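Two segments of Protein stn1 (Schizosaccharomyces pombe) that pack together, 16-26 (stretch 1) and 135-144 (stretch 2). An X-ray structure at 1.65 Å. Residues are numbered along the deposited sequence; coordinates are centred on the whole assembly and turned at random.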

# COMPACT_ATOMS: atom_id res chain seq x y z
N SER A 16 -18.59 13.57 -9.89
CA SER A 16 -19.30 12.29 -10.21
C SER A 16 -19.40 11.38 -8.99
O SER A 16 -20.37 11.45 -8.24
N ARG A 17 -18.39 10.53 -8.80
CA ARG A 17 -18.37 9.58 -7.69
C ARG A 17 -17.13 9.72 -6.78
O ARG A 17 -16.59 10.82 -6.62
N TRP A 18 -16.69 8.61 -6.19
CA TRP A 18 -15.54 8.60 -5.30
C TRP A 18 -14.35 7.80 -5.86
O TRP A 18 -13.34 7.59 -5.17
N ASN A 19 -14.48 7.36 -7.10
CA ASN A 19 -13.46 6.58 -7.81
C ASN A 19 -12.36 5.91 -6.99
O ASN A 19 -11.33 6.51 -6.70
N PRO A 20 -12.56 4.63 -6.61
CA PRO A 20 -11.54 3.91 -5.84
C PRO A 20 -10.46 3.50 -6.86
O PRO A 20 -10.75 2.79 -7.82
N MET A 21 -9.23 3.94 -6.65
CA MET A 21 -8.16 3.65 -7.60
C MET A 21 -6.85 3.17 -7.00
O MET A 21 -6.57 3.39 -5.82
N PHE A 22 -6.04 2.53 -7.83
CA PHE A 22 -4.70 2.09 -7.44
C PHE A 22 -3.82 3.29 -7.75
O PHE A 22 -4.05 4.02 -8.72
N ILE A 23 -2.79 3.49 -6.94
CA ILE A 23 -1.89 4.62 -7.11
C ILE A 23 -1.20 4.68 -8.47
O ILE A 23 -1.05 5.76 -9.03
N SER A 24 -0.81 3.53 -9.01
CA SER A 24 -0.16 3.53 -10.31
C SER A 24 -1.09 4.13 -11.37
O SER A 24 -0.63 4.80 -12.29
N ASP A 25 -2.39 3.90 -11.23
CA ASP A 25 -3.36 4.44 -12.19
C ASP A 25 -3.58 5.93 -11.96
O ASP A 25 -3.86 6.69 -12.90
N VAL A 26 -3.47 6.37 -10.71
CA VAL A 26 -3.63 7.78 -10.40
C VAL A 26 -2.55 8.55 -11.16
O VAL A 26 -2.81 9.60 -11.75
N ALA A 135 -10.18 -3.68 -0.22
CA ALA A 135 -9.92 -2.45 -0.98
C ALA A 135 -9.33 -2.81 -2.34
O ALA A 135 -9.65 -2.16 -3.35
N TRP A 136 -8.48 -3.83 -2.37
CA TRP A 136 -7.88 -4.26 -3.63
C TRP A 136 -8.97 -4.86 -4.51
O TRP A 136 -9.00 -4.62 -5.72
N GLN A 137 -9.86 -5.64 -3.91
CA GLN A 137 -10.96 -6.27 -4.63
C GLN A 137 -11.83 -5.21 -5.31
O GLN A 137 -12.12 -5.30 -6.51
N LYS A 138 -12.22 -4.21 -4.53
CA LYS A 138 -13.05 -3.12 -5.04
C LYS A 138 -12.39 -2.41 -6.22
O LYS A 138 -13.05 -2.08 -7.21
N ARG A 139 -11.09 -2.16 -6.11
CA ARG A 139 -10.37 -1.47 -7.17
C ARG A 139 -10.21 -2.26 -8.46
O ARG A 139 -10.29 -1.70 -9.55
N MET A 140 -9.99 -3.57 -8.35
CA MET A 140 -9.85 -4.37 -9.55
C MET A 140 -11.20 -4.47 -10.27
O MET A 140 -11.26 -4.42 -11.50
N ARG A 141 -12.28 -4.57 -9.51
CA ARG A 141 -13.61 -4.66 -10.09
C ARG A 141 -13.98 -3.34 -10.77
O ARG A 141 -14.51 -3.33 -11.88
N TYR A 142 -13.68 -2.23 -10.10
CA TYR A 142 -13.98 -0.91 -10.63
C TYR A 142 -13.22 -0.67 -11.93
O TYR A 142 -13.79 -0.22 -12.93
N LYS A 143 -11.93 -0.98 -11.93
CA LYS A 143 -11.11 -0.79 -13.12
C LYS A 143 -11.59 -1.65 -14.29
O LYS A 143 -11.60 -1.20 -15.43
N LYS A 144 -11.98 -2.88 -14.00
CA LYS A 144 -12.45 -3.77 -15.06
C LYS A 144 -13.73 -3.23 -15.69
O LYS A 144 -13.87 -3.24 -16.92

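The apolar centre of this contact is built from Pro20 and Phe22 of the loop laid against the helix 135-144, with Met21 CA and Arg139 CA the nearest CA pair across the contact, at 5.6 Å. Pro20 points its CA-to-CB bond toward the helix and, with a C-gamma endo pucker, rests the CD-CG edge of its ring on the face of the Tyr142 ring. Its CD sits 3.7 Å from the centroid of that ring and 3° off the normal, which identifies a CH-pi contact over the face; Pro20 CG to Tyr142 CG, at 3.8 Å, confirms the close packing. Tyr142 reaches this position with chi1 t, its own CA-to-CB bond also directed toward the loop.

Phe22, at the N-cap position before helix 23-26, starts sideways, but chi1 m (-79°) carries its ring to the helix. Arg139 CB lies over one face, 3.7 Å from the Phe22 ring centroid and 21° off the normal, a second CH-pi contact. Met140 CG meets the ring edge, 3.8 Å from Phe22 CE1, and Trp136 adds apolar contact, with its CD1 4.0 Å from Phe22 CE2. Met140 and Trp136 both have chi1 m.

Arg139 joins this apolar layer to the polar one. Pointing toward the loop with chi1 m, then chi2 and chi3 t, it extends between Pro20 and Phe22 and turns its guanidinium at chi4 70°. Pro20 CB covers one face of that group, 3.9 Å from Arg139 CZ, leaving the edge for hydrogen bonding: Arg139 NE donates to Met21 O at 3.0 Å (141°), and Arg139 NH1 donates to Ala135 O at 3.0 Å (156°), one helical turn back. Met21 thus contributes its carbonyl while its side chain points away. Water 1 bridges the backbones by donating to Pro20 O and to Arg139 O, each at 2.9 Å from the water O.

Further out, Tyr142 OH donates to Asn19 OD1 in a very short hydrogen bond of 2.4 Å. Asn19, chi1 m, begins sideways, but its end comes nearer, and its ND2 is satisfied elsewhere in the structure. Lys138 runs past Pro20, with its CD 3.9 Å from Pro20 CB, and a bend at chi3 (m) brings its NZ to the edge of the Trp18 ring, 3.2 Å from CZ2. At another margin, Asp25 (chi1 m) and Lys143, extended with all four chi angles t, point toward each other's stretch and form a salt bridge: Lys143 NZ lies 2.9 Å from both Asp25 OD1 and Asp25 OD2, so both carboxylate oxygens accept.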

# COMPACT_ATOMS: atom_id res chain seq x y z
CB SER A 16 -18.56 11.55 -11.33
OG SER A 16 -18.35 12.38 -12.45
CB ARG A 17 -18.44 8.15 -8.24
CG ARG A 17 -18.64 7.08 -7.19
CD ARG A 17 -18.30 5.71 -7.73
NE ARG A 17 -18.40 4.70 -6.68
CZ ARG A 17 -18.31 3.39 -6.90
NH1 ARG A 17 -18.12 2.93 -8.13
NH2 ARG A 17 -18.41 2.54 -5.89
CB TRP A 18 -15.95 8.04 -3.92
CG TRP A 18 -15.73 6.56 -3.64
CD1 TRP A 18 -15.11 5.63 -4.44
CD2 TRP A 18 -16.08 5.86 -2.43
NE1 TRP A 18 -15.05 4.41 -3.80
CE2 TRP A 18 -15.64 4.52 -2.57
CE3 TRP A 18 -16.73 6.23 -1.24
CZ2 TRP A 18 -15.82 3.56 -1.55
CZ3 TRP A 18 -16.90 5.28 -0.24
CH2 TRP A 18 -16.44 3.96 -0.40
CB ASN A 19 -12.80 7.46 -8.88
CG ASN A 19 -13.81 8.12 -9.80
OD1 ASN A 19 -14.58 7.45 -10.48
ND2 ASN A 19 -13.80 9.44 -9.83
CB PRO A 20 -12.32 2.73 -5.27
CG PRO A 20 -13.33 2.44 -6.36
CD PRO A 20 -13.78 3.82 -6.79
CB MET A 21 -7.84 4.91 -8.41
CG MET A 21 -8.99 5.46 -9.25
SD MET A 21 -8.49 6.98 -10.12
CE MET A 21 -7.31 6.32 -11.29
CB PHE A 22 -4.25 0.89 -8.27
CG PHE A 22 -4.84 -0.41 -7.82
CD1 PHE A 22 -5.63 -1.17 -8.68
CD2 PHE A 22 -4.62 -0.87 -6.52
CE1 PHE A 22 -6.18 -2.38 -8.26
CE2 PHE A 22 -5.17 -2.09 -6.09
CZ PHE A 22 -5.95 -2.84 -6.96
CB ILE A 23 -0.88 4.66 -5.94
CG1 ILE A 23 -1.64 5.01 -4.66
CG2 ILE A 23 0.24 5.67 -6.22
CD1 ILE A 23 -0.83 4.85 -3.38
CB SER A 24 0.24 2.11 -10.71
OG SER A 24 -0.90 1.28 -10.81
CB ASP A 25 -4.69 3.68 -12.11
CG ASP A 25 -4.57 2.27 -12.66
OD1 ASP A 25 -3.89 2.09 -13.70
OD2 ASP A 25 -5.15 1.33 -12.07
CB VAL A 26 -3.51 8.04 -8.87
CG1 VAL A 26 -3.53 9.53 -8.58
CG2 VAL A 26 -4.66 7.36 -8.15
CB ALA A 135 -8.97 -1.55 -0.21
CB TRP A 136 -6.78 -5.30 -3.40
CG TRP A 136 -5.66 -4.83 -2.53
CD1 TRP A 136 -5.28 -3.53 -2.32
CD2 TRP A 136 -4.79 -5.64 -1.75
NE1 TRP A 136 -4.21 -3.49 -1.45
CE2 TRP A 136 -3.89 -4.77 -1.08
CE3 TRP A 136 -4.67 -7.02 -1.54
CZ2 TRP A 136 -2.90 -5.24 -0.22
CZ3 TRP A 136 -3.68 -7.49 -0.68
CH2 TRP A 136 -2.81 -6.60 -0.03
CB GLN A 137 -11.82 -7.10 -3.67
CG GLN A 137 -13.03 -7.74 -4.32
CD GLN A 137 -13.82 -8.59 -3.36
OE1 GLN A 137 -14.01 -8.22 -2.20
NE2 GLN A 137 -14.29 -9.74 -3.83
CB LYS A 138 -13.32 -2.11 -3.92
CG LYS A 138 -14.10 -0.89 -4.36
CD LYS A 138 -14.36 0.07 -3.21
CE LYS A 138 -15.24 -0.56 -2.15
NZ LYS A 138 -15.57 0.39 -1.06
CB ARG A 139 -9.00 -1.01 -6.64
CG ARG A 139 -9.17 0.20 -5.74
CD ARG A 139 -8.01 0.47 -4.80
NE ARG A 139 -8.32 1.68 -4.05
CZ ARG A 139 -9.26 1.78 -3.12
NH1 ARG A 139 -10.00 0.72 -2.78
NH2 ARG A 139 -9.52 2.96 -2.57
CB MET A 140 -9.30 -5.76 -9.21
CG MET A 140 -7.83 -5.73 -8.81
SD MET A 140 -7.12 -7.37 -8.48
CE MET A 140 -7.77 -7.65 -6.83
CB ARG A 141 -14.64 -5.00 -9.01
CG ARG A 141 -16.04 -5.26 -9.56
CD ARG A 141 -17.03 -5.59 -8.45
NE ARG A 141 -18.34 -5.93 -8.99
CZ ARG A 141 -19.41 -6.21 -8.24
NH1 ARG A 141 -19.32 -6.20 -6.92
NH2 ARG A 141 -20.56 -6.51 -8.82
CB TYR A 142 -13.62 0.16 -9.61
CG TYR A 142 -14.15 1.54 -9.94
CD1 TYR A 142 -13.31 2.53 -10.43
CD2 TYR A 142 -15.50 1.84 -9.77
CE1 TYR A 142 -13.80 3.81 -10.73
CE2 TYR A 142 -16.00 3.11 -10.07
CZ TYR A 142 -15.14 4.08 -10.55
OH TYR A 142 -15.63 5.33 -10.84
CB LYS A 143 -9.64 -1.11 -12.82
CG LYS A 143 -8.71 -0.88 -14.01
CD LYS A 143 -7.26 -0.97 -13.58
CE LYS A 143 -6.31 -0.53 -14.68
NZ LYS A 143 -4.89 -0.62 -14.24
CB LYS A 144 -12.67 -5.18 -14.51
CG LYS A 144 -11.36 -5.91 -14.24
CD LYS A 144 -11.58 -7.25 -13.57
CE LYS A 144 -10.24 -7.93 -13.30
NZ LYS A 144 -10.38 -9.15 -12.46
O HOH W 1 -9.69 1.09 -9.86